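PDB 5Y15: dual specificity phosphatase 28 from Homo sapiens, which hydrolyses a synthetic fluorogenic phosphate ester in vitro, with almost no detectable activity on phosphotyrosine, even less on phosphothreonine and none on phosphoserine. Local coordinates for residues P90-D94 and P95-L99; A109-A112 and A113-G117; T136-L139 and M140-G144; E162-P165 and G166-S169. The protein carries 2 engineered substitutions. All blocks are in the same frame, centred on the assembly; numbering follows the deposited sequence.

Interaction 1 of 4, residues P90-D94 and P95-L99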
# COMPACT_ATOMS: atom_id res chain seq x y z
N PRO A 90 -9.51 -2.59 2.71
CA PRO A 90 -10.94 -2.36 2.99
C PRO A 90 -11.68 -3.58 3.49
O PRO A 90 -12.18 -4.37 2.69
CB PRO A 90 -11.50 -1.91 1.64
CG PRO A 90 -10.54 -2.35 0.61
CD PRO A 90 -9.26 -2.84 1.28
N VAL A 91 -11.72 -3.77 4.81
CA VAL A 91 -12.50 -4.84 5.40
C VAL A 91 -13.17 -4.31 6.65
O VAL A 91 -12.63 -3.44 7.34
CB VAL A 91 -11.66 -6.11 5.75
CG1 VAL A 91 -11.16 -6.81 4.51
CG2 VAL A 91 -10.48 -5.75 6.68
N PHE A 92 -14.37 -4.82 6.92
CA PHE A 92 -14.96 -4.59 8.22
C PHE A 92 -14.37 -5.61 9.18
O PHE A 92 -13.84 -6.65 8.79
CB PHE A 92 -16.49 -4.76 8.21
CG PHE A 92 -17.26 -3.66 7.51
CD1 PHE A 92 -17.17 -2.34 7.93
CD2 PHE A 92 -18.10 -3.96 6.46
CE1 PHE A 92 -17.90 -1.34 7.29
CE2 PHE A 92 -18.84 -2.96 5.81
CZ PHE A 92 -18.73 -1.65 6.23
N ASP A 93 -14.50 -5.34 10.47
CA ASP A 93 -14.06 -6.31 11.46
C ASP A 93 -15.13 -7.38 11.56
O ASP A 93 -15.95 -7.42 12.48
CB ASP A 93 -13.78 -5.63 12.80
CG ASP A 93 -13.27 -6.61 13.84
OD1 ASP A 93 -13.07 -7.79 13.48
OD2 ASP A 93 -13.09 -6.20 15.00
N ASP A 94 -15.15 -8.26 10.56
CA ASP A 94 -16.21 -9.22 10.47
C ASP A 94 -15.64 -10.55 10.01
O ASP A 94 -14.84 -10.59 9.06
CB ASP A 94 -17.29 -8.69 9.49
CG ASP A 94 -18.49 -9.61 9.36
OD1 ASP A 94 -18.35 -10.80 9.04
OD2 ASP A 94 -19.61 -9.12 9.62
N PRO A 95 -16.07 -11.65 10.62
CA PRO A 95 -15.43 -12.93 10.31
C PRO A 95 -15.66 -13.39 8.88
O PRO A 95 -14.96 -14.29 8.42
CB PRO A 95 -16.05 -13.90 11.33
CG PRO A 95 -17.34 -13.24 11.74
CD PRO A 95 -17.07 -11.76 11.69
N ALA A 96 -16.64 -12.83 8.19
CA ALA A 96 -16.91 -13.21 6.81
C ALA A 96 -16.09 -12.39 5.82
O ALA A 96 -16.05 -12.75 4.64
CB ALA A 96 -18.40 -13.05 6.49
N GLU A 97 -15.39 -11.36 6.28
CA GLU A 97 -14.55 -10.58 5.39
C GLU A 97 -13.28 -11.35 5.04
O GLU A 97 -12.68 -12.02 5.90
CB GLU A 97 -14.20 -9.25 6.06
CG GLU A 97 -15.38 -8.33 6.20
CD GLU A 97 -15.50 -7.39 5.02
OE1 GLU A 97 -15.68 -6.18 5.23
OE2 GLU A 97 -15.37 -7.87 3.88
N ASP A 98 -12.89 -11.28 3.77
CA ASP A 98 -11.68 -11.95 3.27
C ASP A 98 -10.51 -11.00 3.48
O ASP A 98 -10.19 -10.17 2.63
CB ASP A 98 -11.84 -12.35 1.81
CG ASP A 98 -10.69 -13.24 1.30
OD1 ASP A 98 -9.82 -13.65 2.10
OD2 ASP A 98 -10.70 -13.57 0.09
N LEU A 99 -9.87 -11.11 4.63
CA LEU A 99 -8.65 -10.35 4.83
C LEU A 99 -7.47 -11.04 4.17
O LEU A 99 -6.57 -10.37 3.64
CB LEU A 99 -8.40 -10.16 6.33
CG LEU A 99 -7.11 -9.53 6.81
CD1 LEU A 99 -7.03 -8.05 6.46
CD2 LEU A 99 -7.06 -9.71 8.30
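Glu-97 reaches back along the loop to Phe-92. Its OE1 accepts the N-H of Phe-92 almost in line (176°), with OE1 2.5 Å from N. The bond is short, so its exact length is doubtful. The backbone N lies above the carboxylate plane. Glu-97 CG lies beside its own backbone N, and the chain bends at chi2 (-92°). This fold-back brings CG within 3.4 Å of Phe-92 O and the carboxylate up to the Phe-92 N-H. Arg-74 makes a salt bridge to the same OE1, which probably steadies the charge. With CG anti to the backbone N (chi1 -178°), OD1 of Asp-94 turns its anti lone pair to Ala-96 N at 2.8 Å, forming an Asx turn. A type I beta turn from Asp-94 to Glu-97 overlaps it and is closed by Glu-97 N to Asp-94 O at 2.9 Å. These turns belong to the loop between strand 85-88 and helix 100-115, probably the counterpart of the general-acid loop of related phosphatases. Val-91 and Glu-97 lie alongside, running in opposing senses, with CB atoms 4.1 Å apart. Val-91 CG2 meets Leu-99 CD1 at 4.2 Å, one side chain lying roughly perpendicular to the other.

Interaction 2 of 4, residues A109-A112 and A113-G117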
# COMPACT_ATOMS: atom_id res chain seq x y z
N ALA A 109 4.09 -4.24 0.86
CA ALA A 109 4.24 -2.80 0.99
C ALA A 109 4.88 -2.45 2.32
O ALA A 109 5.73 -1.54 2.40
CB ALA A 109 2.87 -2.10 0.86
N MET A 110 4.47 -3.14 3.39
CA MET A 110 5.05 -2.87 4.70
C MET A 110 6.55 -3.16 4.69
O MET A 110 7.37 -2.35 5.18
CB MET A 110 4.33 -3.69 5.77
CG MET A 110 2.85 -3.23 6.02
SD MET A 110 1.97 -4.48 6.99
CE MET A 110 2.86 -4.29 8.53
N GLU A 111 6.94 -4.32 4.12
CA GLU A 111 8.35 -4.70 4.09
C GLU A 111 9.16 -3.71 3.29
O GLU A 111 10.26 -3.32 3.70
CB GLU A 111 8.52 -6.11 3.51
CG GLU A 111 9.96 -6.54 3.34
CD GLU A 111 10.68 -6.82 4.66
OE1 GLU A 111 10.06 -6.66 5.75
OE2 GLU A 111 11.87 -7.21 4.63
N ALA A 112 8.63 -3.24 2.15
CA ALA A 112 9.35 -2.24 1.38
C ALA A 112 9.57 -0.98 2.19
O ALA A 112 10.63 -0.35 2.11
CB ALA A 112 8.60 -1.92 0.09
N ALA A 113 8.57 -0.57 2.99
CA ALA A 113 8.80 0.63 3.79
C ALA A 113 9.87 0.38 4.85
O ALA A 113 10.72 1.24 5.11
CB ALA A 113 7.48 1.13 4.42
N VAL A 114 9.85 -0.79 5.47
CA VAL A 114 10.85 -1.12 6.48
C VAL A 114 12.24 -1.14 5.88
O VAL A 114 13.20 -0.61 6.46
CB VAL A 114 10.51 -2.47 7.14
CG1 VAL A 114 11.70 -2.96 7.96
CG2 VAL A 114 9.29 -2.32 8.00
N ARG A 115 12.39 -1.75 4.71
CA ARG A 115 13.70 -1.88 4.10
C ARG A 115 14.28 -0.51 3.76
O ARG A 115 15.47 -0.27 3.96
CB ARG A 115 13.61 -2.75 2.85
CG ARG A 115 13.26 -4.18 3.13
CD ARG A 115 14.48 -5.06 2.87
NE ARG A 115 14.53 -6.08 3.88
CZ ARG A 115 15.64 -6.75 4.14
NH1 ARG A 115 16.73 -6.46 3.45
NH2 ARG A 115 15.68 -7.69 5.08
N ALA A 116 13.44 0.40 3.28
CA ALA A 116 13.88 1.75 2.92
C ALA A 116 14.26 2.59 4.12
O ALA A 116 14.70 3.73 3.94
CB ALA A 116 12.78 2.46 2.11
N GLY A 117 14.13 2.05 5.33
CA GLY A 117 14.59 2.72 6.53
C GLY A 117 13.52 3.41 7.34
O GLY A 117 13.86 4.15 8.28
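Glu-111 and Arg-115 form an i to i+4 salt bridge along the last turns of helix 100-115. Arg-115 NE donates to Glu-111 OE2 at 3.0 Å, with an N-H...O angle of 153°. The carboxylate oxygen sits at the edge of the guanidinium group, tilted somewhat from its plane. In turn, NE lies above the carboxylate plane. The two planes are 41° apart. NE makes the bond, while Arg-115 NH2 stays 3.9 Å from Glu-111 OE2. Glu-111 CG is anti to its backbone N, and the chain bends at chi2 (71°). This turns the carboxylate along the helix toward its end. Arg-115 bends at chi2 and chi3, and its CG packs against Glu-111 OE2 at 3.7 Å. The other carboxylate oxygen, OE1, is bound by Tyr-138 OH of the next helix. Glu-111 is therefore held from two directions, and its charge is probably well stabilised.

Beneath the side chains runs the regular alpha-helical ladder. Arg-115 N bonds to Glu-111 O at 2.8 Å, and Val-114 N bonds to Met-110 O at 2.9 Å. The helix then stops in a Schellman motif, with Gly-117 at positive phi.

Met-110 and Ala-113 lie against strands 66-71 and 119-123. Ala-109 packs on Ala-109, and Ala-112 on Ala-108, of the second subunit. Val-114 turns one methyl back along the helix, so that its CG2 rests 3.4 Å from Met-110 O.

Interaction 3 of 4, residues T136-L139 and M140-G144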
# COMPACT_ATOMS: atom_id res chain seq x y z
N THR A 136 0.33 -9.58 12.69
CA THR A 136 0.71 -10.98 12.82
C THR A 136 1.17 -11.55 11.48
O THR A 136 2.25 -12.18 11.39
CB THR A 136 -0.49 -11.75 13.35
OG1 THR A 136 -0.90 -11.16 14.58
CG2 THR A 136 -0.15 -13.20 13.58
N ALA A 137 0.37 -11.36 10.44
CA ALA A 137 0.73 -11.87 9.12
C ALA A 137 2.06 -11.27 8.65
O ALA A 137 2.85 -11.94 7.96
CB ALA A 137 -0.41 -11.60 8.13
N TYR A 138 2.30 -10.00 8.96
CA TYR A 138 3.55 -9.40 8.53
C TYR A 138 4.73 -10.09 9.21
O TYR A 138 5.75 -10.39 8.57
CB TYR A 138 3.57 -7.89 8.82
CG TYR A 138 4.94 -7.30 8.56
CD1 TYR A 138 5.35 -6.98 7.27
CD2 TYR A 138 5.85 -7.13 9.60
CE1 TYR A 138 6.60 -6.46 7.03
CE2 TYR A 138 7.13 -6.63 9.36
CZ TYR A 138 7.50 -6.31 8.08
OH TYR A 138 8.76 -5.81 7.84
N LEU A 139 4.61 -10.36 10.51
CA LEU A 139 5.70 -11.02 11.21
C LEU A 139 5.93 -12.42 10.67
O LEU A 139 7.08 -12.88 10.58
CB LEU A 139 5.42 -11.05 12.71
CG LEU A 139 5.39 -9.65 13.33
CD1 LEU A 139 5.01 -9.79 14.79
CD2 LEU A 139 6.77 -9.01 13.18
N MET A 140 4.86 -13.12 10.29
CA MET A 140 5.04 -14.46 9.73
C MET A 140 5.71 -14.41 8.37
O MET A 140 6.59 -15.23 8.07
CB MET A 140 3.70 -15.16 9.59
CG MET A 140 3.21 -15.90 10.80
SD MET A 140 1.59 -16.59 10.40
CE MET A 140 0.67 -15.17 10.57
N ARG A 141 5.28 -13.48 7.52
CA ARG A 141 5.68 -13.47 6.11
C ARG A 141 7.08 -12.90 5.90
O ARG A 141 7.80 -13.38 5.01
CB ARG A 141 4.64 -12.69 5.30
CG ARG A 141 5.01 -12.39 3.87
CD ARG A 141 5.21 -13.67 3.05
NE ARG A 141 5.51 -13.37 1.65
CZ ARG A 141 6.75 -13.24 1.17
NH1 ARG A 141 7.80 -13.40 1.97
NH2 ARG A 141 6.94 -12.95 -0.11
N HIS A 142 7.48 -11.88 6.66
CA HIS A 142 8.75 -11.21 6.40
C HIS A 142 9.75 -11.23 7.56
O HIS A 142 10.89 -10.77 7.38
CB HIS A 142 8.52 -9.76 5.96
CG HIS A 142 7.94 -9.66 4.58
ND1 HIS A 142 6.66 -9.21 4.34
CD2 HIS A 142 8.46 -9.98 3.38
CE1 HIS A 142 6.42 -9.24 3.04
NE2 HIS A 142 7.50 -9.70 2.43
N ARG A 143 9.36 -11.74 8.72
CA ARG A 143 10.31 -11.96 9.80
C ARG A 143 10.35 -13.44 10.16
O ARG A 143 10.86 -13.81 11.21
CB ARG A 143 9.95 -11.12 11.02
CG ARG A 143 9.67 -9.65 10.71
CD ARG A 143 10.91 -8.82 10.69
NE ARG A 143 10.62 -7.45 10.27
CZ ARG A 143 10.31 -6.46 11.09
NH1 ARG A 143 10.26 -6.67 12.41
NH2 ARG A 143 10.04 -5.24 10.61
N GLY A 144 9.87 -14.29 9.25
CA GLY A 144 9.95 -15.74 9.41
C GLY A 144 9.45 -16.29 10.72
O GLY A 144 9.94 -17.33 11.17
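Tyr-138 and Arg-143 meet at the end of helix 130-142. The guanidinium group stands almost perpendicular to the ring, at 85°, and lies at the ring edge. Tyr-138 CE2 lies over one guanidinium face, 3.5 Å from Arg-143 NH2. The bond from NH2 to Tyr-138 OH, at 3.1 Å, is weak and bent. The hydroxyl's stronger partner is Glu-111. Arg-143 NH2 also donates to Pro-45 O.

The buried, close-packed side is formed by Thr-136 and Met-140. Their side chains run side by side, and Met-140 CE touches Thr-136 CG2 at 3.7 Å. The bend at chi3 (-78°) folds this methyl back over the helix, 3.6 Å from Ala-137 CA. Thr-136 OG1 is held by Ala-132 O.

The side carrying Arg-141 and His-142 is looser and partly exposed. The His-142 ring meets the Tyr-138 ring obliquely, with centroids 5.6 Å apart. Arg-141 CG lies over one face of the imidazole, toward its rim, while Arg-141 NE makes a salt bridge to Glu-104.

Three helices and a strand pack around helix 130-142. Ala-137 and Tyr-138 pack on helix 100-115, Thr-136 and Leu-139 on helix 147-157, and Met-140 and Arg-141 on helix 165-179. Leu-139 and Arg-143 also reach strand 40-44.

Interaction 4 of 4, residues E162-P165 and G166-S169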
# COMPACT_ATOMS: atom_id res chain seq x y z
N GLU A 162 -6.85 -9.27 19.53
CA GLU A 162 -7.72 -10.40 19.28
C GLU A 162 -8.30 -10.37 17.87
O GLU A 162 -9.37 -9.79 17.66
CB GLU A 162 -8.89 -10.45 20.27
CG GLU A 162 -9.56 -11.80 20.23
CD GLU A 162 -10.51 -12.02 21.36
OE1 GLU A 162 -11.21 -11.06 21.74
OE2 GLU A 162 -10.58 -13.17 21.84
N PRO A 163 -7.64 -10.97 16.89
CA PRO A 163 -8.27 -11.14 15.58
C PRO A 163 -9.55 -11.92 15.76
O PRO A 163 -9.58 -12.88 16.53
CB PRO A 163 -7.23 -11.95 14.79
CG PRO A 163 -5.92 -11.57 15.42
CD PRO A 163 -6.26 -11.49 16.90
N ASN A 164 -10.60 -11.52 15.04
CA ASN A 164 -11.87 -12.22 15.16
C ASN A 164 -11.70 -13.64 14.63
O ASN A 164 -10.72 -13.94 13.94
CB ASN A 164 -13.01 -11.44 14.47
CG ASN A 164 -13.00 -11.51 12.94
OD1 ASN A 164 -12.98 -12.59 12.35
ND2 ASN A 164 -13.07 -10.35 12.30
N PRO A 165 -12.61 -14.56 14.98
CA PRO A 165 -12.36 -15.97 14.63
C PRO A 165 -12.17 -16.21 13.15
O PRO A 165 -11.39 -17.11 12.78
CB PRO A 165 -13.63 -16.68 15.14
CG PRO A 165 -14.12 -15.80 16.19
CD PRO A 165 -13.86 -14.42 15.73
N GLY A 166 -12.83 -15.43 12.30
CA GLY A 166 -12.62 -15.60 10.87
C GLY A 166 -11.22 -15.19 10.47
O GLY A 166 -10.55 -15.89 9.70
N PHE A 167 -10.75 -14.05 10.99
CA PHE A 167 -9.38 -13.64 10.72
C PHE A 167 -8.38 -14.65 11.27
O PHE A 167 -7.36 -14.92 10.63
CB PHE A 167 -9.11 -12.27 11.33
CG PHE A 167 -9.89 -11.15 10.72
CD1 PHE A 167 -10.53 -11.31 9.51
CD2 PHE A 167 -9.95 -9.92 11.36
CE1 PHE A 167 -11.23 -10.26 8.95
CE2 PHE A 167 -10.66 -8.87 10.81
CZ PHE A 167 -11.29 -9.04 9.61
N TRP A 168 -8.65 -15.23 12.44
CA TRP A 168 -7.73 -16.24 12.96
C TRP A 168 -7.67 -17.45 12.04
O TRP A 168 -6.59 -18.01 11.80
CB TRP A 168 -8.13 -16.71 14.36
CG TRP A 168 -7.04 -17.55 14.96
CD1 TRP A 168 -7.02 -18.91 15.08
CD2 TRP A 168 -5.79 -17.08 15.47
NE1 TRP A 168 -5.85 -19.31 15.65
CE2 TRP A 168 -5.08 -18.21 15.91
CE3 TRP A 168 -5.22 -15.82 15.61
CZ2 TRP A 168 -3.81 -18.11 16.48
CZ3 TRP A 168 -3.96 -15.72 16.17
CH2 TRP A 168 -3.27 -16.85 16.60
N SER A 169 -8.83 -17.84 11.50
CA SER A 169 -8.85 -18.97 10.57
C SER A 169 -8.01 -18.66 9.36
O SER A 169 -7.18 -19.48 8.92
CB SER A 169 -10.30 -19.25 10.17
OG SER A 169 -10.36 -20.34 9.26
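Asn-164 OD1 accepts two backbone N-H groups at the start of helix 165-179. The bond from Phe-167 N is 3.0 Å long and fairly straight (162°), with the donor above the carbonyl plane. The one from Gly-166 N, at 2.8 Å, is weak and bent. Asn-164 CG sits between its backbone N and carbonyl carbon (chi1 75°), which turns the amide over the helix end. Its ND2 lies over one face of the Phe-167 ring, toward its rim, 3.2 Å from CE2, with amide and ring planes 33° apart.

Around this cap, Pro-163 packs its CB on Phe-167 CB at 4.0 Å. Its CG meets the edge of the Trp-168 ring, 4.3 Å from CE3. Trp-168 N bonds to Asn-164 O at 2.9 Å, the first regular rung of the helix.

Further out, Asp-93 OD1 accepts from Asn-164 ND2 and, with the cap bonds, probably sets the amide flip. Ser-129 OG bonds to Asn-164 N. Trp-168 stacks edge-to-face with Phe-151. The Phe-167 side chain is about 5 Å from a bound phosphate ion. The arrangement is a classic asparagine N-cap, with proline at the first helical position and a hydrophobic staple between Pro-163 and Trp-168.

The four contacts follow one another along a single catalytic domain. Interaction 1 lies in the loop leading into helix 100-115, and interaction 2 is at the end of that helix, with centres 25 Å apart. Interaction 3 ends helix 130-142, and interaction 4 starts helix 165-179. Two pairs touch. Interactions 1 and 4, centres 10 Å apart, pack a loop against a helix start close to the phosphate ion and Ser-124, the engineered residue at the inferred phosphocysteine position, and probably help shape the rim of the active-site pocket. Interactions 2 and 3, centres 13 Å apart, tie the ends of helices 100-115 and 130-142 together. The mixed sheet packs against helix 100-115, which also meets the second subunit.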